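Local coordinates for PhnB-like domain-containing protein (PDB 1U69) that is of unknown function but belongs to the PhnB-like branch of the glyoxalase superfamily and has been proposed as a potential drug-resistance protein, at residues Asn7-Trp12 with Glu76-Gln81; Arg38-Tyr43 with Asp50-Glu55; Arg92-Ile97 with Gly108-Lys113. All blocks are in the same frame, centred on the assembly; numbering follows the deposited sequence.

Contact 1 (Asn7-Trp12 with Glu76-Gln81)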
loop_
_atom_site.group_PDB
_atom_site.type_symbol
_atom_site.label_atom_id
_atom_site.label_comp_id
_atom_site.label_asym_id
_atom_site.label_seq_id
_atom_site.Cartn_x
_atom_site.Cartn_y
_atom_site.Cartn_z
ATOM N N ASN A 7 -2.019 -7.074 -10.588
ATOM C CA ASN A 7 -2.302 -8.282 -9.813
ATOM C C ASN A 7 -3.596 -8.056 -9.043
ATOM O O ASN A 7 -3.719 -7.101 -8.279
ATOM C CB ASN A 7 -1.130 -8.585 -8.859
ATOM C CG ASN A 7 -1.291 -9.909 -8.119
ATOM O OD1 ASN A 7 -2.041 -10.773 -8.552
ATOM N ND2 ASN A 7 -0.595 -10.064 -6.981
ATOM N N THR A 8 -4.563 -8.929 -9.269
ATOM C CA THR A 8 -5.909 -8.805 -8.704
ATOM C C THR A 8 -6.229 -10.051 -7.889
ATOM O O THR A 8 -5.934 -11.161 -8.318
ATOM C CB THR A 8 -6.925 -8.653 -9.861
ATOM O OG1 THR A 8 -6.598 -7.489 -10.647
ATOM C CG2 THR A 8 -8.342 -8.416 -9.352
ATOM N N ILE A 9 -6.814 -9.872 -6.712
ATOM C CA ILE A 9 -7.217 -10.987 -5.853
ATOM C C ILE A 9 -8.532 -11.533 -6.401
ATOM O O ILE A 9 -9.521 -10.819 -6.375
ATOM C CB ILE A 9 -7.378 -10.501 -4.385
ATOM C CG1 ILE A 9 -6.022 -10.237 -3.712
ATOM C CG2 ILE A 9 -8.124 -11.547 -3.518
ATOM C CD1 ILE A 9 -5.035 -9.420 -4.465
ATOM N N CYS A 10 -8.546 -12.779 -6.881
ATOM C CA CYS A 10 -9.740 -13.404 -7.463
ATOM C C CYS A 10 -10.355 -14.382 -6.469
ATOM O O CYS A 10 -9.695 -15.307 -6.028
ATOM C CB CYS A 10 -9.380 -14.127 -8.762
ATOM S SG CYS A 10 -10.792 -14.777 -9.662
ATOM N N LEU A 11 -11.612 -14.146 -6.104
ATOM C CA LEU A 11 -12.305 -14.958 -5.116
ATOM C C LEU A 11 -13.488 -15.633 -5.785
ATOM O O LEU A 11 -14.239 -14.985 -6.511
ATOM C CB LEU A 11 -12.782 -14.085 -3.966
ATOM C CG LEU A 11 -11.633 -13.473 -3.156
ATOM C CD1 LEU A 11 -12.171 -12.374 -2.271
ATOM C CD2 LEU A 11 -10.924 -14.550 -2.355
ATOM N N TRP A 12 -13.636 -16.931 -5.523
ATOM C CA TRP A 12 -14.644 -17.786 -6.158
ATOM C C TRP A 12 -15.950 -17.708 -5.380
ATOM O O TRP A 12 -15.956 -17.818 -4.153
ATOM C CB TRP A 12 -14.132 -19.231 -6.175
ATOM C CG TRP A 12 -14.822 -20.184 -7.101
ATOM C CD1 TRP A 12 -16.056 -20.739 -6.942
ATOM C CD2 TRP A 12 -14.287 -20.728 -8.304
ATOM N NE1 TRP A 12 -16.323 -21.589 -7.986
ATOM C CE2 TRP A 12 -15.256 -21.604 -8.838
ATOM C CE3 TRP A 12 -13.086 -20.568 -8.991
ATOM C CZ2 TRP A 12 -15.064 -22.299 -10.028
ATOM C CZ3 TRP A 12 -12.894 -21.261 -10.180
ATOM C CH2 TRP A 12 -13.881 -22.109 -10.688
ATOM N N GLU A 76 -9.138 -21.443 5.325
ATOM C CA GLU A 76 -8.240 -20.530 6.021
ATOM C C GLU A 76 -6.868 -20.434 5.368
ATOM O O GLU A 76 -6.044 -19.651 5.810
ATOM C CB GLU A 76 -8.035 -20.972 7.468
ATOM C CG GLU A 76 -9.228 -20.654 8.362
ATOM C CD GLU A 76 -10.264 -21.747 8.420
ATOM O OE1 GLU A 76 -10.274 -22.668 7.569
ATOM O OE2 GLU A 76 -11.132 -21.658 9.345
ATOM N N ALA A 77 -6.619 -21.248 4.348
ATOM C CA ALA A 77 -5.399 -21.116 3.551
ATOM C C ALA A 77 -5.245 -19.688 3.019
ATOM O O ALA A 77 -4.124 -19.183 2.891
ATOM C CB ALA A 77 -5.388 -22.132 2.411
ATOM N N PHE A 78 -6.373 -19.034 2.739
ATOM C CA PHE A 78 -6.389 -17.609 2.385
ATOM C C PHE A 78 -7.225 -16.841 3.381
ATOM O O PHE A 78 -8.306 -17.301 3.775
ATOM C CB PHE A 78 -6.977 -17.388 0.994
ATOM C CG PHE A 78 -7.382 -15.966 0.741
ATOM C CD1 PHE A 78 -6.462 -15.036 0.334
ATOM C CD2 PHE A 78 -8.689 -15.548 0.941
ATOM C CE1 PHE A 78 -6.847 -13.711 0.115
ATOM C CE2 PHE A 78 -9.061 -14.244 0.757
ATOM C CZ PHE A 78 -8.149 -13.323 0.339
ATOM N N SER A 79 -6.756 -15.651 3.752
ATOM C CA SER A 79 -7.573 -14.715 4.508
ATOM C C SER A 79 -7.146 -13.269 4.233
ATOM O O SER A 79 -6.012 -13.004 3.840
ATOM C CB SER A 79 -7.493 -14.983 6.021
ATOM O OG SER A 79 -6.155 -14.925 6.484
ATOM N N PHE A 80 -8.080 -12.349 4.433
ATOM C CA PHE A 80 -7.783 -10.908 4.476
ATOM C C PHE A 80 -7.487 -10.589 5.935
ATOM O O PHE A 80 -8.269 -10.942 6.789
ATOM C CB PHE A 80 -8.993 -10.074 4.064
ATOM C CG PHE A 80 -9.310 -10.083 2.598
ATOM C CD1 PHE A 80 -8.479 -9.442 1.685
ATOM C CD2 PHE A 80 -10.500 -10.636 2.140
ATOM C CE1 PHE A 80 -8.808 -9.412 0.335
ATOM C CE2 PHE A 80 -10.832 -10.602 0.790
ATOM C CZ PHE A 80 -9.994 -9.995 -0.104
ATOM N N GLN A 81 -6.374 -9.932 6.222
ATOM C CA GLN A 81 -6.112 -9.428 7.562
ATOM C C GLN A 81 -6.278 -7.911 7.578
ATOM O O GLN A 81 -5.560 -7.183 6.936
ATOM C CB GLN A 81 -4.717 -9.809 8.047
ATOM C CG GLN A 81 -4.453 -9.375 9.473
ATOM C CD GLN A 81 -3.104 -9.827 9.974
ATOM O OE1 GLN A 81 -2.960 -10.944 10.498
ATOM N NE2 GLN A 81 -2.123 -8.977 9.841
#
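I9 and L11 meet F78 and F80 across the seam between the two βαβββ modules of a glyoxalase-type fold. Strand 7-12 opens the first module and strand 78-81 the second. Their axes stay 10.7 Å apart at an angle of 123°, so the strands do not pair with each other and only side chains bridge the gap.

The apolar contacts are shared among these four buried residues. L11 divides its two methyls between the phenylalanines: CD2 lies 3.6 Å from F78 CE2, with the two side chains crossing at about a right angle, while CD1 meets F80 tip to tip, 3.8 Å from CE2 and near the ring plane. I9 is looser. Its CG2, anti to the backbone N, stands 4.2 Å from both F78 CZ and F80 CZ, and the side chains of I9 and F80 slide past each other in opposite directions.

The aromatic contacts run along strand 78-81 and beyond it. F80 also meets the ring of W118, and F78 stacks on F78 of the second subunit.

Backbone hydrogen bonds go to other strands: I9 and L11 to strand 61-67, F80 to S117, while both segments also form antiparallel pairing with the second subunit, carrying the sheet across the interface. Within the aromatic pair, F78 CZ sits over the centre of the F80 ring, 3.7 Å above its plane, and F80 CE1 lies in the plane of the F78 ring, at its edge, so the edge of F78 meets the face of F80.

Contact 2 (Arg38-Tyr43 with Asp50-Glu55); sequences RAPGDY and DVLTVE
L52 sets its CD1 methyl over the face of the Y43 ring, a CH-pi contact 3.9 Å from the ring centroid and tilted 28° from the normal. With CG anti to the backbone N (chi1 178°), L52 carries its two methyls to different partners, CD1 to Y43 and CD2 to P40, where it lies 4.3 Å from CD. Its CB meets A39 CB at 4.1 Å, so L52 touches A39, P40 and Y43 of the loop. At the outer side, R38 lays a face of its guanidinium against V51 CG2, which is 3.9 Å from NH1, and NH1 itself bonds to G49 O.

The backbone fixes this first shell. R38 and V51 form an antiparallel non-hydrogen-bonded pair with diverging side chains, and beyond it A39 N donates to D50 O at 2.8 Å, nearly in line with the carbonyl. A water donates to both Y43 OH (2.6 Å) and V51 O (2.9 Å), tying the tyrosine to the strand. N67 reinforces the link, its O bonded to Y43 OH and its ND2 to V51 O. D50 OD2 is held by K47 N.

L52 and T53 both face H37, a classic beta bulge where the hairpin of strands 31-38 and 51-58 meets its connecting loop. T53 touches strand 61-67, V54 packs against A17, L18 and A21 of helix 17-27, and F141 from helix 134-144 of the second subunit covers P40, Y43 and L52.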
loop_
_atom_site.group_PDB
_atom_site.type_symbol
_atom_site.label_atom_id
_atom_site.label_comp_id
_atom_site.label_asym_id
_atom_site.label_seq_id
_atom_site.Cartn_x
_atom_site.Cartn_y
_atom_site.Cartn_z
ATOM N N ARG A 38 -20.723 -9.379 -17.645
ATOM C CA ARG A 38 -21.662 -10.454 -17.886
ATOM C C ARG A 38 -21.063 -11.500 -18.812
ATOM O O ARG A 38 -20.161 -11.206 -19.591
ATOM C CB ARG A 38 -22.992 -9.895 -18.406
ATOM C CG ARG A 38 -23.802 -9.321 -17.249
ATOM C CD ARG A 38 -24.940 -8.409 -17.613
ATOM N NE ARG A 38 -25.430 -7.725 -16.413
ATOM C CZ ARG A 38 -26.186 -8.282 -15.459
ATOM N NH1 ARG A 38 -26.585 -9.550 -15.539
ATOM N NH2 ARG A 38 -26.563 -7.558 -14.411
ATOM N N ALA A 39 -21.540 -12.737 -18.676
ATOM C CA ALA A 39 -21.018 -13.871 -19.433
ATOM C C ALA A 39 -21.412 -13.713 -20.897
ATOM O O ALA A 39 -22.593 -13.526 -21.188
ATOM C CB ALA A 39 -21.571 -15.155 -18.887
ATOM N N PRO A 40 -20.446 -13.756 -21.816
ATOM C CA PRO A 40 -20.776 -13.604 -23.241
ATOM C C PRO A 40 -21.380 -14.861 -23.849
ATOM O O PRO A 40 -21.934 -14.779 -24.940
ATOM C CB PRO A 40 -19.432 -13.250 -23.893
ATOM C CG PRO A 40 -18.381 -13.706 -22.956
ATOM C CD PRO A 40 -18.996 -13.877 -21.590
ATOM N N GLY A 41 -21.276 -15.991 -23.159
ATOM C CA GLY A 41 -21.953 -17.206 -23.570
ATOM C C GLY A 41 -22.280 -18.099 -22.398
ATOM O O GLY A 41 -21.870 -17.837 -21.259
ATOM N N ASP A 42 -23.012 -19.169 -22.677
ATOM C CA ASP A 42 -23.305 -20.173 -21.675
ATOM C C ASP A 42 -21.998 -20.812 -21.224
ATOM O O ASP A 42 -21.037 -20.917 -21.993
ATOM C CB ASP A 42 -24.219 -21.259 -22.243
ATOM C CG ASP A 42 -25.626 -20.764 -22.553
ATOM O OD1 ASP A 42 -26.075 -19.732 -22.003
ATOM O OD2 ASP A 42 -26.372 -21.361 -23.360
ATOM N N TYR A 43 -21.956 -21.207 -19.966
ATOM C CA TYR A 43 -20.766 -21.825 -19.409
ATOM C C TYR A 43 -21.188 -22.773 -18.283
ATOM O O TYR A 43 -22.376 -22.855 -17.951
ATOM C CB TYR A 43 -19.750 -20.749 -19.005
ATOM C CG TYR A 43 -20.070 -19.950 -17.765
ATOM C CD1 TYR A 43 -19.388 -20.187 -16.577
ATOM C CD2 TYR A 43 -21.007 -18.923 -17.793
ATOM C CE1 TYR A 43 -19.657 -19.447 -15.432
ATOM C CE2 TYR A 43 -21.278 -18.173 -16.653
ATOM C CZ TYR A 43 -20.604 -18.451 -15.472
ATOM O OH TYR A 43 -20.849 -17.718 -14.331
ATOM N N ASP A 50 -25.643 -13.693 -17.549
ATOM C CA ASP A 50 -25.516 -13.758 -16.090
ATOM C C ASP A 50 -24.252 -13.017 -15.687
ATOM O O ASP A 50 -23.373 -12.803 -16.515
ATOM C CB ASP A 50 -25.445 -15.216 -15.607
ATOM C CG ASP A 50 -26.796 -15.917 -15.623
ATOM O OD1 ASP A 50 -27.843 -15.275 -15.843
ATOM O OD2 ASP A 50 -26.904 -17.124 -15.410
ATOM N N VAL A 51 -24.158 -12.621 -14.425
ATOM C CA VAL A 51 -22.941 -11.997 -13.908
ATOM C C VAL A 51 -21.820 -13.045 -13.884
ATOM O O VAL A 51 -21.961 -14.113 -13.273
ATOM C CB VAL A 51 -23.149 -11.409 -12.495
ATOM C CG1 VAL A 51 -21.810 -10.913 -11.904
ATOM C CG2 VAL A 51 -24.185 -10.282 -12.513
ATOM N N LEU A 52 -20.732 -12.758 -14.590
ATOM C CA LEU A 52 -19.586 -13.662 -14.638
ATOM C C LEU A 52 -18.517 -13.216 -13.639
ATOM O O LEU A 52 -18.075 -14.007 -12.799
ATOM C CB LEU A 52 -19.017 -13.736 -16.057
ATOM C CG LEU A 52 -17.778 -14.599 -16.280
ATOM C CD1 LEU A 52 -18.078 -16.032 -15.925
ATOM C CD2 LEU A 52 -17.297 -14.490 -17.713
ATOM N N THR A 53 -18.087 -11.961 -13.739
ATOM C CA THR A 53 -17.186 -11.387 -12.734
ATOM C C THR A 53 -17.637 -10.011 -12.277
ATOM O O THR A 53 -18.370 -9.300 -12.971
ATOM C CB THR A 53 -15.735 -11.268 -13.229
ATOM O OG1 THR A 53 -15.667 -10.413 -14.386
ATOM C CG2 THR A 53 -15.158 -12.612 -13.648
ATOM N N VAL A 54 -17.127 -9.628 -11.115
ATOM C CA VAL A 54 -17.362 -8.304 -10.548
ATOM C C VAL A 54 -16.018 -7.766 -10.063
ATOM O O VAL A 54 -15.354 -8.403 -9.241
ATOM C CB VAL A 54 -18.324 -8.368 -9.354
ATOM C CG1 VAL A 54 -18.545 -6.976 -8.796
ATOM C CG2 VAL A 54 -19.667 -9.038 -9.735
ATOM N N GLU A 55 -15.613 -6.617 -10.585
ATOM C CA GLU A 55 -14.423 -5.936 -10.082
ATOM C C GLU A 55 -14.818 -5.123 -8.866
ATOM O O GLU A 55 -15.821 -4.428 -8.880
ATOM C CB GLU A 55 -13.804 -5.029 -11.144
ATOM C CG GLU A 55 -13.320 -5.722 -12.409
ATOM C CD GLU A 55 -12.785 -4.722 -13.423
ATOM O OE1 GLU A 55 -11.978 -3.849 -13.036
ATOM O OE2 GLU A 55 -13.186 -4.776 -14.586
HETATM O O HOH W 1 -23.163 -16.793 -13.497
#

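Contact 3 (Arg92-Ile97 with Gly108-Lys113); sequences RLWNAI and GWCRDK
W94 and I97, one turn apart on helix 87-99, close round C110 of strand 109-111. W94 CG is anti to the backbone N (chi1 171°), and the six-membered ring takes C110 CB over one face, a CH-pi contact 4.1 Å from the centroid. The far rim of the indole reaches the strand backbone, with CH2 3.2 Å from W109 O and G108 O at the ring edge; at the other end NE1 hydrogen-bonds E104 OE1.

C110 SG lies between its backbone N and carbonyl carbon (chi1 60°). It approaches the W94 ring obliquely in a sulfur-aromatic contact at 4.7 Å from the centroid, and also touches I97 CG2 at 3.7 Å. That same CG2 is 3.5 Å from R111 O and 3.8 Å from D112 CB.

The D112 carboxylate is bound outside the contact, OD2 to Y24 OH and W118 NE1, OD1 to the backbone N of W114 and I116. One water joins I97 O to K113 N.

I97 also packs on W118 and I120, so this is the helix of the second βαβββ module lying on its own sheet, as in the glyoxalase fold.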
loop_
_atom_site.group_PDB
_atom_site.type_symbol
_atom_site.label_atom_id
_atom_site.label_comp_id
_atom_site.label_asym_id
_atom_site.label_seq_id
_atom_site.Cartn_x
_atom_site.Cartn_y
_atom_site.Cartn_z
ATOM N N ARG A 92 -17.116 -3.360 15.176
ATOM C CA ARG A 92 -18.034 -3.097 14.076
ATOM C C ARG A 92 -17.786 -4.057 12.928
ATOM O O ARG A 92 -18.729 -4.607 12.360
ATOM C CB ARG A 92 -17.929 -1.645 13.590
ATOM C CG ARG A 92 -18.963 -1.311 12.547
ATOM C CD ARG A 92 -18.816 0.095 11.966
ATOM N NE ARG A 92 -17.747 0.251 10.962
ATOM C CZ ARG A 92 -17.776 -0.257 9.724
ATOM N NH1 ARG A 92 -18.815 -0.984 9.298
ATOM N NH2 ARG A 92 -16.759 -0.017 8.893
ATOM N N LEU A 93 -16.514 -4.270 12.590
ATOM C CA LEU A 93 -16.159 -5.078 11.438
ATOM C C LEU A 93 -16.364 -6.559 11.725
ATOM O O LEU A 93 -16.902 -7.297 10.893
ATOM C CB LEU A 93 -14.715 -4.773 11.007
ATOM C CG LEU A 93 -14.487 -3.370 10.415
ATOM C CD1 LEU A 93 -13.040 -3.249 9.903
ATOM C CD2 LEU A 93 -15.466 -3.074 9.308
ATOM N N TRP A 94 -15.941 -6.986 12.896
ATOM C CA TRP A 94 -16.151 -8.369 13.339
ATOM C C TRP A 94 -17.646 -8.724 13.309
ATOM O O TRP A 94 -18.060 -9.729 12.730
ATOM C CB TRP A 94 -15.591 -8.530 14.748
ATOM C CG TRP A 94 -15.921 -9.841 15.412
ATOM C CD1 TRP A 94 -17.045 -10.143 16.121
ATOM C CD2 TRP A 94 -15.113 -11.022 15.430
ATOM N NE1 TRP A 94 -16.993 -11.434 16.585
ATOM C CE2 TRP A 94 -15.813 -12.000 16.164
ATOM C CE3 TRP A 94 -13.862 -11.352 14.898
ATOM C CZ2 TRP A 94 -15.305 -13.278 16.388
ATOM C CZ3 TRP A 94 -13.376 -12.619 15.097
ATOM C CH2 TRP A 94 -14.081 -13.566 15.849
ATOM N N ASN A 95 -18.455 -7.868 13.906
ATOM C CA ASN A 95 -19.886 -8.116 13.970
ATOM C C ASN A 95 -20.530 -8.112 12.589
ATOM O O ASN A 95 -21.426 -8.911 12.320
ATOM C CB ASN A 95 -20.550 -7.090 14.867
ATOM C CG ASN A 95 -20.273 -7.331 16.336
ATOM O OD1 ASN A 95 -19.983 -8.457 16.765
ATOM N ND2 ASN A 95 -20.344 -6.262 17.122
ATOM N N ALA A 96 -20.073 -7.229 11.710
ATOM C CA ALA A 96 -20.623 -7.158 10.359
ATOM C C ALA A 96 -20.455 -8.461 9.601
ATOM O O ALA A 96 -21.412 -8.961 9.005
ATOM C CB ALA A 96 -19.991 -6.009 9.589
ATOM N N ILE A 97 -19.243 -9.023 9.655
ATOM C CA ILE A 97 -18.921 -10.251 8.937
ATOM C C ILE A 97 -19.680 -11.423 9.555
ATOM O O ILE A 97 -20.287 -12.240 8.854
ATOM C CB ILE A 97 -17.379 -10.502 8.934
ATOM C CG1 ILE A 97 -16.652 -9.378 8.174
ATOM C CG2 ILE A 97 -17.045 -11.850 8.338
ATOM C CD1 ILE A 97 -15.218 -9.157 8.628
ATOM N N GLY A 108 -9.179 -13.440 16.407
ATOM C CA GLY A 108 -9.484 -12.405 15.425
ATOM C C GLY A 108 -9.957 -12.926 14.083
ATOM O O GLY A 108 -10.402 -12.153 13.243
ATOM N N TRP A 109 -9.872 -14.236 13.870
ATOM C CA TRP A 109 -10.398 -14.858 12.663
ATOM C C TRP A 109 -11.913 -15.018 12.722
ATOM O O TRP A 109 -12.481 -15.394 13.756
ATOM C CB TRP A 109 -9.772 -16.234 12.463
ATOM C CG TRP A 109 -8.280 -16.238 12.160
ATOM C CD1 TRP A 109 -7.258 -15.846 12.978
ATOM C CD2 TRP A 109 -7.668 -16.712 10.958
ATOM N NE1 TRP A 109 -6.045 -16.033 12.351
ATOM C CE2 TRP A 109 -6.272 -16.565 11.106
ATOM C CE3 TRP A 109 -8.166 -17.240 9.753
ATOM C CZ2 TRP A 109 -5.368 -16.928 10.095
ATOM C CZ3 TRP A 109 -7.263 -17.606 8.752
ATOM C CH2 TRP A 109 -5.886 -17.445 8.939
ATOM N N CYS A 110 -12.549 -14.781 11.585
ATOM C CA CYS A 110 -13.956 -15.051 11.377
ATOM C C CYS A 110 -14.169 -15.372 9.892
ATOM O O CYS A 110 -13.208 -15.420 9.102
ATOM C CB CYS A 110 -14.790 -13.854 11.838
ATOM S SG CYS A 110 -14.420 -12.317 10.965
ATOM N N ARG A 111 -15.405 -15.675 9.528
ATOM C CA ARG A 111 -15.742 -16.116 8.190
ATOM C C ARG A 111 -17.001 -15.418 7.723
ATOM O O ARG A 111 -17.947 -15.258 8.493
ATOM C CB ARG A 111 -15.952 -17.631 8.184
ATOM C CG ARG A 111 -14.728 -18.392 8.584
ATOM C CD ARG A 111 -14.512 -19.675 7.821
ATOM N NE ARG A 111 -15.572 -20.617 8.118
ATOM C CZ ARG A 111 -15.446 -21.705 8.869
ATOM N NH1 ARG A 111 -14.269 -22.040 9.412
ATOM N NH2 ARG A 111 -16.512 -22.463 9.074
ATOM N N ASP A 112 -17.025 -15.010 6.458
ATOM C CA ASP A 112 -18.219 -14.360 5.922
ATOM C C ASP A 112 -19.227 -15.377 5.371
ATOM O O ASP A 112 -19.010 -16.591 5.389
ATOM C CB ASP A 112 -17.885 -13.233 4.924
ATOM C CG ASP A 112 -17.303 -13.710 3.603
ATOM O OD1 ASP A 112 -17.531 -14.872 3.198
ATOM O OD2 ASP A 112 -16.644 -12.905 2.869
ATOM N N LYS A 113 -20.344 -14.838 4.894
ATOM C CA LYS A 113 -21.462 -15.615 4.385
ATOM C C LYS A 113 -21.066 -16.579 3.278
ATOM O O LYS A 113 -21.703 -17.618 3.123
ATOM C CB LYS A 113 -22.518 -14.636 3.849
ATOM C CG LYS A 113 -23.744 -15.270 3.235
ATOM C CD LYS A 113 -24.842 -14.242 3.027
ATOM C CE LYS A 113 -26.103 -14.887 2.489
ATOM N NZ LYS A 113 -27.058 -13.878 1.992
HETATM O O HOH W 2 -20.849 -12.233 6.105
#

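Strand 7-13 is the first strand of the chain, and contact 1 brings it back to strand 78-84, closing a long loop that holds the whole remainder of the first module. Contact 2 is nested inside that loop: it closes a short excursion between strands 31-38 and 51-58 at the far end of the same sheet, its centre about 20 Å from that of contact 1. Contact 3 follows in series, joining helix 87-99 to strand 109-111 within the second module. It touches contact 1 directly through the E76 OE2 to R111 NH1 salt bridge of 3.2 Å, whereas the nearest atoms of contacts 2 and 3 are about 13 Å apart. Contacts 1 and 2 both reach the second subunit.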